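Local structure of GTP pyrophosphokinase YjbM (Bacillus subtilis, 5DEC) at residues Ile85-Val90 with Ile147-Leu152; Glu48-Arg53 with Ala81-Met86; Phe106-Gln111 with Leu128-Pro133; Arg15-Tyr20 with Gly52-Val57. The protein catalyses, as a cooperative homotetramer, the transfer of pyrophosphate from ATP to GTP or GDP, making the stringent-response alarmones pppGpp and ppGpp. All coordinates share one frame; numbering follows the deposited sequence.

Contact 1 of 4, residues Ile85-Val90 with Ile147-Leu152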
# COMPACT_ATOMS: atom_id res chain seq x y z
N ILE B 85 6.25 -6.15 -16.27
CA ILE B 85 5.28 -5.19 -16.76
C ILE B 85 4.33 -5.97 -17.67
O ILE B 85 4.78 -6.59 -18.63
CB ILE B 85 5.96 -4.04 -17.55
CG1 ILE B 85 6.97 -3.29 -16.67
CG2 ILE B 85 4.92 -3.09 -18.09
CD1 ILE B 85 7.79 -2.21 -17.44
N MET B 86 3.04 -5.95 -17.35
CA MET B 86 2.04 -6.70 -18.13
C MET B 86 1.25 -5.73 -19.01
O MET B 86 0.77 -4.70 -18.53
CB MET B 86 1.08 -7.45 -17.21
CG MET B 86 1.43 -8.92 -17.05
SD MET B 86 3.09 -9.18 -16.38
CE MET B 86 2.89 -8.59 -14.71
N CYS B 87 1.12 -6.07 -20.29
CA CYS B 87 0.42 -5.23 -21.26
C CYS B 87 -0.77 -5.97 -21.86
O CYS B 87 -0.74 -7.18 -22.00
CB CYS B 87 1.38 -4.81 -22.38
SG CYS B 87 2.96 -4.16 -21.80
N GLN B 88 -1.79 -5.23 -22.27
CA GLN B 88 -2.97 -5.81 -22.90
C GLN B 88 -2.69 -6.35 -24.29
O GLN B 88 -3.13 -7.45 -24.63
CB GLN B 88 -4.05 -4.75 -22.97
CG GLN B 88 -5.45 -5.26 -23.11
CD GLN B 88 -6.44 -4.21 -22.68
OE1 GLN B 88 -6.53 -3.15 -23.29
NE2 GLN B 88 -7.18 -4.49 -21.61
N PHE B 89 -1.97 -5.58 -25.09
CA PHE B 89 -1.73 -5.94 -26.50
C PHE B 89 -0.24 -6.11 -26.80
O PHE B 89 0.61 -5.45 -26.19
CB PHE B 89 -2.31 -4.87 -27.44
CG PHE B 89 -3.79 -4.67 -27.29
CD1 PHE B 89 -4.68 -5.55 -27.89
CD2 PHE B 89 -4.29 -3.62 -26.54
CE1 PHE B 89 -6.06 -5.37 -27.75
CE2 PHE B 89 -5.67 -3.44 -26.39
CZ PHE B 89 -6.55 -4.31 -26.99
N VAL B 90 0.06 -6.98 -27.75
CA VAL B 90 1.44 -7.19 -28.18
C VAL B 90 2.11 -5.87 -28.60
O VAL B 90 3.29 -5.66 -28.29
CB VAL B 90 1.49 -8.21 -29.35
CG1 VAL B 90 2.85 -8.20 -30.00
CG2 VAL B 90 1.15 -9.60 -28.84
N ILE B 147 13.96 -6.22 -16.02
CA ILE B 147 12.58 -5.82 -16.28
C ILE B 147 12.06 -6.68 -17.44
O ILE B 147 12.64 -6.67 -18.52
CB ILE B 147 12.45 -4.35 -16.69
CG1 ILE B 147 13.06 -3.41 -15.63
CG2 ILE B 147 10.96 -4.00 -16.94
CD1 ILE B 147 12.94 -1.95 -15.99
N GLN B 148 11.01 -7.45 -17.20
CA GLN B 148 10.37 -8.20 -18.29
C GLN B 148 9.08 -7.52 -18.71
O GLN B 148 8.38 -6.94 -17.89
CB GLN B 148 10.08 -9.64 -17.90
CG GLN B 148 11.28 -10.44 -17.44
CD GLN B 148 10.96 -11.93 -17.36
OE1 GLN B 148 10.06 -12.41 -18.06
NE2 GLN B 148 11.64 -12.64 -16.48
N ILE B 149 8.78 -7.56 -20.01
CA ILE B 149 7.54 -7.00 -20.52
C ILE B 149 6.76 -8.14 -21.21
O ILE B 149 7.32 -8.83 -22.05
CB ILE B 149 7.80 -5.85 -21.49
CG1 ILE B 149 8.93 -4.94 -20.94
CG2 ILE B 149 6.50 -5.05 -21.78
CD1 ILE B 149 9.34 -3.86 -21.92
N ARG B 150 5.50 -8.34 -20.83
CA ARG B 150 4.71 -9.48 -21.29
C ARG B 150 3.29 -9.08 -21.55
O ARG B 150 2.78 -8.20 -20.86
CB ARG B 150 4.69 -10.59 -20.23
CG ARG B 150 6.03 -11.14 -19.78
CD ARG B 150 5.81 -12.05 -18.59
NE ARG B 150 6.98 -12.86 -18.28
CZ ARG B 150 7.03 -13.75 -17.31
NH1 ARG B 150 5.96 -13.96 -16.55
NH2 ARG B 150 8.13 -14.47 -17.12
N THR B 151 2.61 -9.74 -22.48
CA THR B 151 1.16 -9.59 -22.51
C THR B 151 0.58 -10.37 -21.34
O THR B 151 1.27 -11.20 -20.74
CB THR B 151 0.50 -10.08 -23.82
OG1 THR B 151 0.79 -11.47 -24.00
CG2 THR B 151 1.02 -9.30 -25.03
N LEU B 152 -0.68 -10.10 -21.03
CA LEU B 152 -1.41 -10.82 -20.01
C LEU B 152 -1.39 -12.34 -20.27
O LEU B 152 -1.19 -13.14 -19.35
CB LEU B 152 -2.85 -10.31 -19.93
CG LEU B 152 -3.04 -8.85 -19.49
CD1 LEU B 152 -4.49 -8.34 -19.70
CD2 LEU B 152 -2.63 -8.68 -18.04
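Ile85 and Ile147 cross obliquely on one face of two parallel strands, the tip of Ile85 meeting a branch of its neighbour: CD1 of Ile85 lies 3.7 Å from CG2 of Ile147. Both side chains set CG1 beside the backbone N and anti to the carbonyl carbon, with chi2 extended, so that CG2 of Ile147 faces the reaching CD1. Further along, the sulfur of Cys87 takes the same first torsion and rests 3.7 Å from CG2 of Ile149. On the other face Met86, bent at chi2 and chi3, leaves strand 147-151 beyond CG; it crosses Leu152 obliquely, Met86 CB 4.0 Å from Leu152 CD2. Arg150, extended to its guanidinium, turns back along its own strand, where NE and NH2 make weak hydrogen bonds to OE1 of Gln148; Asn155 takes NH1 and Ser125 also binds that OE1, while NE2 of Gln148 holds Glu146, the inferred proton acceptor. The inner backbone bonds are nearly straight, with Ile85 N to Gln148 O at 2.8 Å; the closing bond, Leu152 N to Cys87 O at 3.1 Å, is longer and bent. There Thr151 OG1 caps Met154 N at the start of helix 152-167 and also bonds Asp191. Helix 90-102 packs on the face of Ile85, Cys87 and Ile149, strand 126-136 flanks strand 139-151, and Phe156 of a second subunit packs on Gln88 and Leu152.

Contact 2 of 4, residues Glu48-Arg53 with Ala81-Met86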
# COMPACT_ATOMS: atom_id res chain seq x y z
N GLU B 48 -0.92 -2.55 -18.15
CA GLU B 48 -2.09 -2.96 -17.41
C GLU B 48 -1.74 -3.04 -15.90
O GLU B 48 -2.43 -2.44 -15.08
CB GLU B 48 -2.59 -4.31 -17.95
CG GLU B 48 -3.97 -4.67 -17.52
CD GLU B 48 -5.03 -3.88 -18.28
OE1 GLU B 48 -4.67 -2.97 -19.06
OE2 GLU B 48 -6.22 -4.19 -18.09
N PHE B 49 -0.68 -3.75 -15.54
CA PHE B 49 -0.18 -3.65 -14.17
C PHE B 49 1.30 -4.03 -14.08
O PHE B 49 1.91 -4.47 -15.05
CB PHE B 49 -1.01 -4.51 -13.20
CG PHE B 49 -0.91 -6.00 -13.43
CD1 PHE B 49 -1.69 -6.63 -14.39
CD2 PHE B 49 -0.06 -6.77 -12.64
CE1 PHE B 49 -1.61 -8.02 -14.57
CE2 PHE B 49 0.03 -8.16 -12.82
CZ PHE B 49 -0.74 -8.78 -13.79
N VAL B 50 1.87 -3.80 -12.89
CA VAL B 50 3.30 -3.94 -12.66
C VAL B 50 3.55 -4.72 -11.39
O VAL B 50 2.96 -4.42 -10.37
CB VAL B 50 3.98 -2.55 -12.54
CG1 VAL B 50 5.47 -2.70 -12.33
CG2 VAL B 50 3.69 -1.70 -13.76
N THR B 51 4.41 -5.74 -11.44
CA THR B 51 4.81 -6.44 -10.23
C THR B 51 6.31 -6.40 -10.09
O THR B 51 7.03 -6.20 -11.07
CB THR B 51 4.36 -7.92 -10.23
OG1 THR B 51 5.13 -8.66 -11.20
CG2 THR B 51 2.87 -8.04 -10.52
N GLY B 52 6.80 -6.66 -8.88
CA GLY B 52 8.22 -6.70 -8.64
C GLY B 52 8.56 -7.64 -7.50
O GLY B 52 7.75 -7.88 -6.61
N ARG B 53 9.76 -8.18 -7.55
CA ARG B 53 10.17 -9.23 -6.64
C ARG B 53 11.69 -9.27 -6.51
O ARG B 53 12.41 -9.12 -7.51
CB ARG B 53 9.59 -10.57 -7.15
CG ARG B 53 10.50 -11.76 -7.09
CD ARG B 53 10.64 -12.31 -5.70
NE ARG B 53 9.46 -12.99 -5.18
CZ ARG B 53 9.21 -14.28 -5.39
NH1 ARG B 53 10.05 -15.01 -6.12
NH2 ARG B 53 8.13 -14.83 -4.87
N ALA B 81 17.07 -8.65 -8.51
CA ALA B 81 15.91 -7.77 -8.50
C ALA B 81 15.18 -7.89 -9.83
O ALA B 81 15.81 -7.87 -10.89
CB ALA B 81 16.33 -6.34 -8.25
N GLY B 82 13.86 -8.02 -9.79
CA GLY B 82 13.11 -8.15 -11.03
C GLY B 82 11.77 -7.45 -11.01
O GLY B 82 11.08 -7.42 -9.99
N LEU B 83 11.38 -6.87 -12.15
CA LEU B 83 10.02 -6.36 -12.29
C LEU B 83 9.36 -7.00 -13.48
O LEU B 83 10.03 -7.49 -14.40
CB LEU B 83 9.99 -4.84 -12.44
CG LEU B 83 10.08 -4.13 -11.09
CD1 LEU B 83 11.54 -3.87 -10.74
CD2 LEU B 83 9.26 -2.87 -11.05
N ARG B 84 8.04 -7.03 -13.46
CA ARG B 84 7.31 -7.51 -14.63
C ARG B 84 6.27 -6.50 -14.99
O ARG B 84 5.50 -6.05 -14.12
CB ARG B 84 6.69 -8.88 -14.38
CG ARG B 84 7.78 -9.88 -14.04
CD ARG B 84 7.38 -11.32 -14.21
NE ARG B 84 8.56 -12.15 -14.00
CZ ARG B 84 8.54 -13.39 -13.53
NH1 ARG B 84 7.38 -13.98 -13.26
NH2 ARG B 84 9.68 -14.06 -13.37
N ILE B 85 6.25 -6.15 -16.27
CA ILE B 85 5.28 -5.19 -16.76
C ILE B 85 4.33 -5.97 -17.67
O ILE B 85 4.78 -6.59 -18.63
CB ILE B 85 5.96 -4.04 -17.55
CG1 ILE B 85 6.97 -3.29 -16.67
CG2 ILE B 85 4.92 -3.09 -18.09
CD1 ILE B 85 7.79 -2.21 -17.44
N MET B 86 3.04 -5.95 -17.35
CA MET B 86 2.04 -6.70 -18.13
C MET B 86 1.25 -5.73 -19.01
O MET B 86 0.77 -4.70 -18.53
CB MET B 86 1.08 -7.45 -17.21
CG MET B 86 1.43 -8.92 -17.05
SD MET B 86 3.09 -9.18 -16.38
CE MET B 86 2.89 -8.59 -14.71
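Strands 49-53 and 81-86 run antiparallel, their axes 4.5 Å apart and inclined at 165°, with hydrogen-bonded pairs at Phe49-Met86, Thr51-Arg84 and Arg53-Gly82. At the first pair the ladder ends in a classic beta bulge: Met86 O receives Glu48 N at 2.8 Å and, weakly, Phe49 N at 3.5 Å. Arg84 N reaches Thr51 O at 2.7 Å from above the carbonyl plane, a short bond in the middle of the ladder. This pairing sets one of the two outermost strands, 49-54, on the nucleotidyltransferase-like mixed sheet of the RelA/SpoT synthetases, and its two faces differ in use. On the face of Phe49, Thr51 and Arg53, Arg53 and Arg84 belong to the ATP site, while Phe49, with Glu48 just before the strand, helps bind the allosteric alarmone. Phe49 stands in the crowded position between N and the carbonyl carbon (chi1 66°), which lays its ring over Met86: CB of Met86 sits over the face, 4.1 Å from the centroid, and CE closes on Phe49 CE2 at 3.5 Å, with the sulfur oblique in a Met-aromatic contact. An alanine here, lacking the ring, would probably leave Met86 and Leu152 less firmly packed. CG2 of Thr51 lies at the ring edge, in plane. On the opposite face Val50 CG1 touches Leu83 CD2 at 4.0 Å, and beyond it Leu83 CG stands 4.0 Å from CA of Gly52.

Contact 3 of 4, residues Phe106-Gln111 with Leu128-Pro133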
# COMPACT_ATOMS: atom_id res chain seq x y z
N PHE B 106 17.57 5.84 -15.11
CA PHE B 106 18.43 4.65 -15.11
C PHE B 106 19.01 4.50 -16.50
O PHE B 106 18.70 5.29 -17.40
CB PHE B 106 17.67 3.37 -14.67
CG PHE B 106 16.37 3.12 -15.40
CD1 PHE B 106 16.38 2.72 -16.73
CD2 PHE B 106 15.15 3.22 -14.74
CE1 PHE B 106 15.19 2.47 -17.42
CE2 PHE B 106 13.95 2.96 -15.42
CZ PHE B 106 13.98 2.58 -16.76
N THR B 107 19.86 3.50 -16.70
CA THR B 107 20.38 3.20 -18.02
C THR B 107 20.17 1.73 -18.36
O THR B 107 20.36 0.85 -17.52
CB THR B 107 21.88 3.55 -18.15
OG1 THR B 107 22.65 2.74 -17.26
CG2 THR B 107 22.12 5.03 -17.82
N VAL B 108 19.77 1.46 -19.60
CA VAL B 108 19.58 0.10 -20.07
C VAL B 108 20.93 -0.49 -20.47
O VAL B 108 21.67 0.12 -21.24
CB VAL B 108 18.59 0.06 -21.24
CG1 VAL B 108 18.46 -1.36 -21.80
CG2 VAL B 108 17.21 0.63 -20.80
N VAL B 109 21.27 -1.65 -19.92
CA VAL B 109 22.58 -2.25 -20.19
C VAL B 109 22.50 -3.57 -20.94
O VAL B 109 23.52 -4.08 -21.41
CB VAL B 109 23.38 -2.48 -18.88
CG1 VAL B 109 23.74 -1.14 -18.25
CG2 VAL B 109 22.59 -3.34 -17.91
N ASP B 110 21.30 -4.14 -21.05
CA ASP B 110 21.14 -5.39 -21.78
C ASP B 110 19.68 -5.59 -22.17
O ASP B 110 18.78 -4.99 -21.58
CB ASP B 110 21.64 -6.57 -20.94
CG ASP B 110 21.90 -7.83 -21.76
OD1 ASP B 110 22.06 -7.73 -23.00
OD2 ASP B 110 21.94 -8.92 -21.17
N GLN B 111 19.45 -6.45 -23.16
CA GLN B 111 18.10 -6.79 -23.58
C GLN B 111 18.08 -8.11 -24.34
O GLN B 111 19.08 -8.51 -24.91
CB GLN B 111 17.51 -5.67 -24.43
CG GLN B 111 18.15 -5.49 -25.80
CD GLN B 111 17.42 -4.46 -26.64
OE1 GLN B 111 16.20 -4.54 -26.82
NE2 GLN B 111 18.15 -3.48 -27.16
N LEU B 128 14.67 -6.82 -20.48
CA LEU B 128 15.80 -5.91 -20.47
C LEU B 128 16.37 -5.80 -19.06
O LEU B 128 15.73 -6.15 -18.08
CB LEU B 128 15.43 -4.55 -21.03
CG LEU B 128 14.32 -3.71 -20.44
CD1 LEU B 128 14.85 -2.81 -19.36
CD2 LEU B 128 13.74 -2.87 -21.56
N VAL B 129 17.60 -5.33 -18.97
CA VAL B 129 18.27 -5.19 -17.69
C VAL B 129 18.70 -3.74 -17.56
O VAL B 129 19.32 -3.21 -18.47
CB VAL B 129 19.51 -6.09 -17.59
CG1 VAL B 129 20.18 -5.89 -16.26
CG2 VAL B 129 19.12 -7.57 -17.80
N VAL B 130 18.38 -3.10 -16.44
CA VAL B 130 18.78 -1.71 -16.25
C VAL B 130 19.77 -1.59 -15.11
O VAL B 130 19.79 -2.42 -14.19
CB VAL B 130 17.57 -0.76 -15.94
CG1 VAL B 130 16.51 -0.84 -17.02
CG2 VAL B 130 16.97 -1.08 -14.58
N LEU B 131 20.58 -0.54 -15.16
CA LEU B 131 21.45 -0.23 -14.05
C LEU B 131 20.85 0.96 -13.30
O LEU B 131 20.78 2.07 -13.83
CB LEU B 131 22.87 0.08 -14.56
CG LEU B 131 23.97 0.16 -13.50
CD1 LEU B 131 24.12 -1.19 -12.83
CD2 LEU B 131 25.31 0.60 -14.14
N TYR B 132 20.37 0.71 -12.08
CA TYR B 132 19.62 1.71 -11.32
C TYR B 132 20.52 2.36 -10.26
O TYR B 132 21.03 1.66 -9.38
CB TYR B 132 18.38 1.07 -10.64
CG TYR B 132 17.47 2.08 -9.97
CD1 TYR B 132 16.63 2.88 -10.73
CD2 TYR B 132 17.45 2.24 -8.59
CE1 TYR B 132 15.79 3.81 -10.14
CE2 TYR B 132 16.62 3.18 -7.99
CZ TYR B 132 15.79 3.96 -8.78
OH TYR B 132 14.95 4.91 -8.22
N PRO B 133 20.71 3.70 -10.35
CA PRO B 133 21.59 4.47 -9.45
C PRO B 133 20.91 4.78 -8.13
O PRO B 133 20.44 5.90 -7.90
CB PRO B 133 21.86 5.75 -10.24
CG PRO B 133 20.58 5.95 -11.01
CD PRO B 133 20.10 4.56 -11.38
O HOH W 1 22.65 4.00 -14.18
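Leu131 O is gripped by two donors, a water at 2.7 Å and, weakly, Thr107 N at 3.3 Å; the same water makes a weak hydrogen bond with Thr107 OG1. Strand 107-113, an edge of the chain's mixed sheet, pairs antiparallel with strand 126-136, interrupted by a classic beta bulge in which Val109 and Asp110 both face Val129. Val129 O takes Val109 N at 2.9 Å and Asp110 N only weakly, and the register shifts by one. Beyond the bulge Val129 N meets Asp110 O from well above the carbonyl plane, 45° out of it. Phe106, with CG in the crowded position (chi1 51°), sends its ring obliquely across Val130, whose CG1 touches CD1 of Phe106 at 3.6 Å. Leu27 of helix 11-38 and Leu100 of helix 90-102 pack on the Phe106 side chain. An alanine here would remove the ring and probably leave Val130, Leu27 and Leu100 less firmly packed. Tyr132 OH bonds Glu26 and, weakly, Lys30 of a third subunit. Over the bulge CG2 of Val109 lies 3.9 Å from CG1 of Val129. At the far end CB of Phe106 lies near the plane of the Tyr132 ring, 4.1 Å from its CD1.

Contact 4 of 4, residues Arg15-Tyr20 with Gly52-Val57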
# COMPACT_ATOMS: atom_id res chain seq x y z
N ARG B 15 21.05 -8.11 4.70
CA ARG B 15 21.70 -6.82 4.56
C ARG B 15 22.17 -6.63 3.10
O ARG B 15 22.13 -5.51 2.59
CB ARG B 15 22.87 -6.70 5.56
CG ARG B 15 24.18 -6.14 5.04
CD ARG B 15 25.33 -6.40 6.03
NE ARG B 15 24.98 -5.95 7.39
CZ ARG B 15 25.09 -6.70 8.48
NH1 ARG B 15 25.56 -7.95 8.41
NH2 ARG B 15 24.74 -6.21 9.66
N PHE B 16 22.57 -7.71 2.45
CA PHE B 16 22.97 -7.69 1.03
C PHE B 16 21.79 -7.36 0.11
O PHE B 16 21.96 -6.75 -0.94
CB PHE B 16 23.56 -9.04 0.64
CG PHE B 16 23.80 -9.22 -0.85
CD1 PHE B 16 24.87 -8.60 -1.47
CD2 PHE B 16 22.98 -10.03 -1.61
CE1 PHE B 16 25.09 -8.76 -2.83
CE2 PHE B 16 23.19 -10.20 -2.96
CZ PHE B 16 24.26 -9.57 -3.57
N LEU B 17 20.60 -7.80 0.50
CA LEU B 17 19.43 -7.67 -0.37
C LEU B 17 18.68 -6.36 -0.19
O LEU B 17 17.82 -6.01 -1.01
CB LEU B 17 18.49 -8.85 -0.11
CG LEU B 17 19.04 -10.22 -0.49
CD1 LEU B 17 18.01 -11.28 -0.16
CD2 LEU B 17 19.38 -10.29 -1.98
N VAL B 18 18.99 -5.64 0.89
CA VAL B 18 18.30 -4.38 1.19
C VAL B 18 18.30 -3.40 -0.01
O VAL B 18 17.24 -2.90 -0.38
CB VAL B 18 18.92 -3.67 2.42
CG1 VAL B 18 18.49 -2.23 2.46
CG2 VAL B 18 18.50 -4.38 3.71
N PRO B 19 19.47 -3.16 -0.63
CA PRO B 19 19.42 -2.24 -1.78
C PRO B 19 18.57 -2.76 -2.94
O PRO B 19 17.96 -1.97 -3.65
CB PRO B 19 20.88 -2.14 -2.23
CG PRO B 19 21.68 -2.66 -1.09
CD PRO B 19 20.83 -3.65 -0.39
N TYR B 20 18.58 -4.08 -3.14
CA TYR B 20 17.80 -4.67 -4.23
C TYR B 20 16.32 -4.46 -3.98
O TYR B 20 15.57 -4.12 -4.90
CB TYR B 20 18.10 -6.16 -4.37
CG TYR B 20 19.48 -6.41 -4.91
CD1 TYR B 20 19.72 -6.43 -6.28
CD2 TYR B 20 20.57 -6.58 -4.04
CE1 TYR B 20 20.99 -6.65 -6.78
CE2 TYR B 20 21.83 -6.80 -4.54
CZ TYR B 20 22.05 -6.83 -5.90
OH TYR B 20 23.31 -7.04 -6.39
N GLY B 52 6.80 -6.66 -8.88
CA GLY B 52 8.22 -6.70 -8.64
C GLY B 52 8.56 -7.64 -7.50
O GLY B 52 7.75 -7.88 -6.61
N ARG B 53 9.76 -8.18 -7.55
CA ARG B 53 10.17 -9.23 -6.64
C ARG B 53 11.69 -9.27 -6.51
O ARG B 53 12.41 -9.12 -7.51
CB ARG B 53 9.59 -10.57 -7.15
CG ARG B 53 10.50 -11.76 -7.09
CD ARG B 53 10.64 -12.31 -5.70
NE ARG B 53 9.46 -12.99 -5.18
CZ ARG B 53 9.21 -14.28 -5.39
NH1 ARG B 53 10.05 -15.01 -6.12
NH2 ARG B 53 8.13 -14.83 -4.87
N VAL B 54 12.18 -9.45 -5.28
CA VAL B 54 13.59 -9.80 -5.08
C VAL B 54 13.70 -11.30 -4.86
O VAL B 54 12.95 -11.88 -4.08
CB VAL B 54 14.21 -9.03 -3.88
CG1 VAL B 54 15.60 -9.58 -3.54
CG2 VAL B 54 14.28 -7.56 -4.19
N LYS B 55 14.66 -11.92 -5.54
CA LYS B 55 14.83 -13.37 -5.50
C LYS B 55 15.13 -13.88 -4.09
O LYS B 55 15.99 -13.34 -3.40
CB LYS B 55 15.97 -13.77 -6.43
CG LYS B 55 15.77 -15.07 -7.17
CD LYS B 55 16.53 -15.09 -8.48
CE LYS B 55 15.80 -15.93 -9.52
NZ LYS B 55 16.68 -16.26 -10.68
N PRO B 56 14.39 -14.92 -3.64
CA PRO B 56 14.69 -15.51 -2.33
C PRO B 56 16.11 -16.08 -2.31
O PRO B 56 16.61 -16.52 -3.33
CB PRO B 56 13.62 -16.61 -2.19
CG PRO B 56 12.54 -16.23 -3.15
CD PRO B 56 13.23 -15.54 -4.29
N VAL B 57 16.74 -16.03 -1.14
CA VAL B 57 18.11 -16.47 -0.96
C VAL B 57 18.36 -17.88 -1.51
O VAL B 57 19.37 -18.13 -2.17
CB VAL B 57 18.50 -16.41 0.52
CG1 VAL B 57 19.96 -16.80 0.70
CG2 VAL B 57 18.26 -15.01 1.05
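Val54, Leu17 and Tyr20 carry this small contact, in which the N-terminal helix lies against the end of strand 49-54. Val54 points its side chain at the helix and divides its two methyls between two residues one turn apart. With CG1 anti to the backbone N (chi1 170°), that methyl meets CD2 of Leu17 at 4.2 Å, the two side chains crossing obliquely. CG2, beside the backbone N, sits 3.7 Å from the carbonyl carbon of Tyr20 and 4.1 Å from its CB, so it packs on the root of the tyrosine and on the helix backbone. Leu17 is forked between two targets: while CD2 goes to Val54, CD1 lies 3.9 Å from CG2 of Val57, which begins helix 57-66 after Pro56 at the N-cap. The Tyr20 ring leads away from strand 49-54; Phe16 O lies at its edge, in plane, and its CE2 lies over a face of the Phe16 ring. Ile80 packs on both Leu17 and Tyr20, and Ile60 adds to the Leu17 side. The contact is made by methyls packing on hydrocarbon and on the helix backbone, with no polar bond between the segments. This apolar packing holds Val54, which binds ATP and the alarmone product together with its neighbours Arg53 and Lys55, while the Lys55 amine turns away to a salt bridge with Asp79, which binds Mg(2+).

From the N terminus, helix 11-38 leads to the loop that contact 4 closes when strand 49-54 returns to residues 15-20. That strand then opens contact 2, which shares Gly52 and Arg53 with contact 4 and closes around helix 57-66 as strand 81-87 pairs with it. Ile85 and Met86 belong to contacts 2 and 1 alike, so contact 1 opens where contact 2 ends and spans helix 90-102 before strand 139-151 returns. Contact 3 is nested inside that loop, joining strands 107-113 and 126-136. A backbone hydrogen bond between Ile147 N and Leu128 O connects contacts 1 and 3. Contacts 1, 2 and 3 thus build one mixed sheet, and contact 4 ties the N-terminal helix to its edge strand.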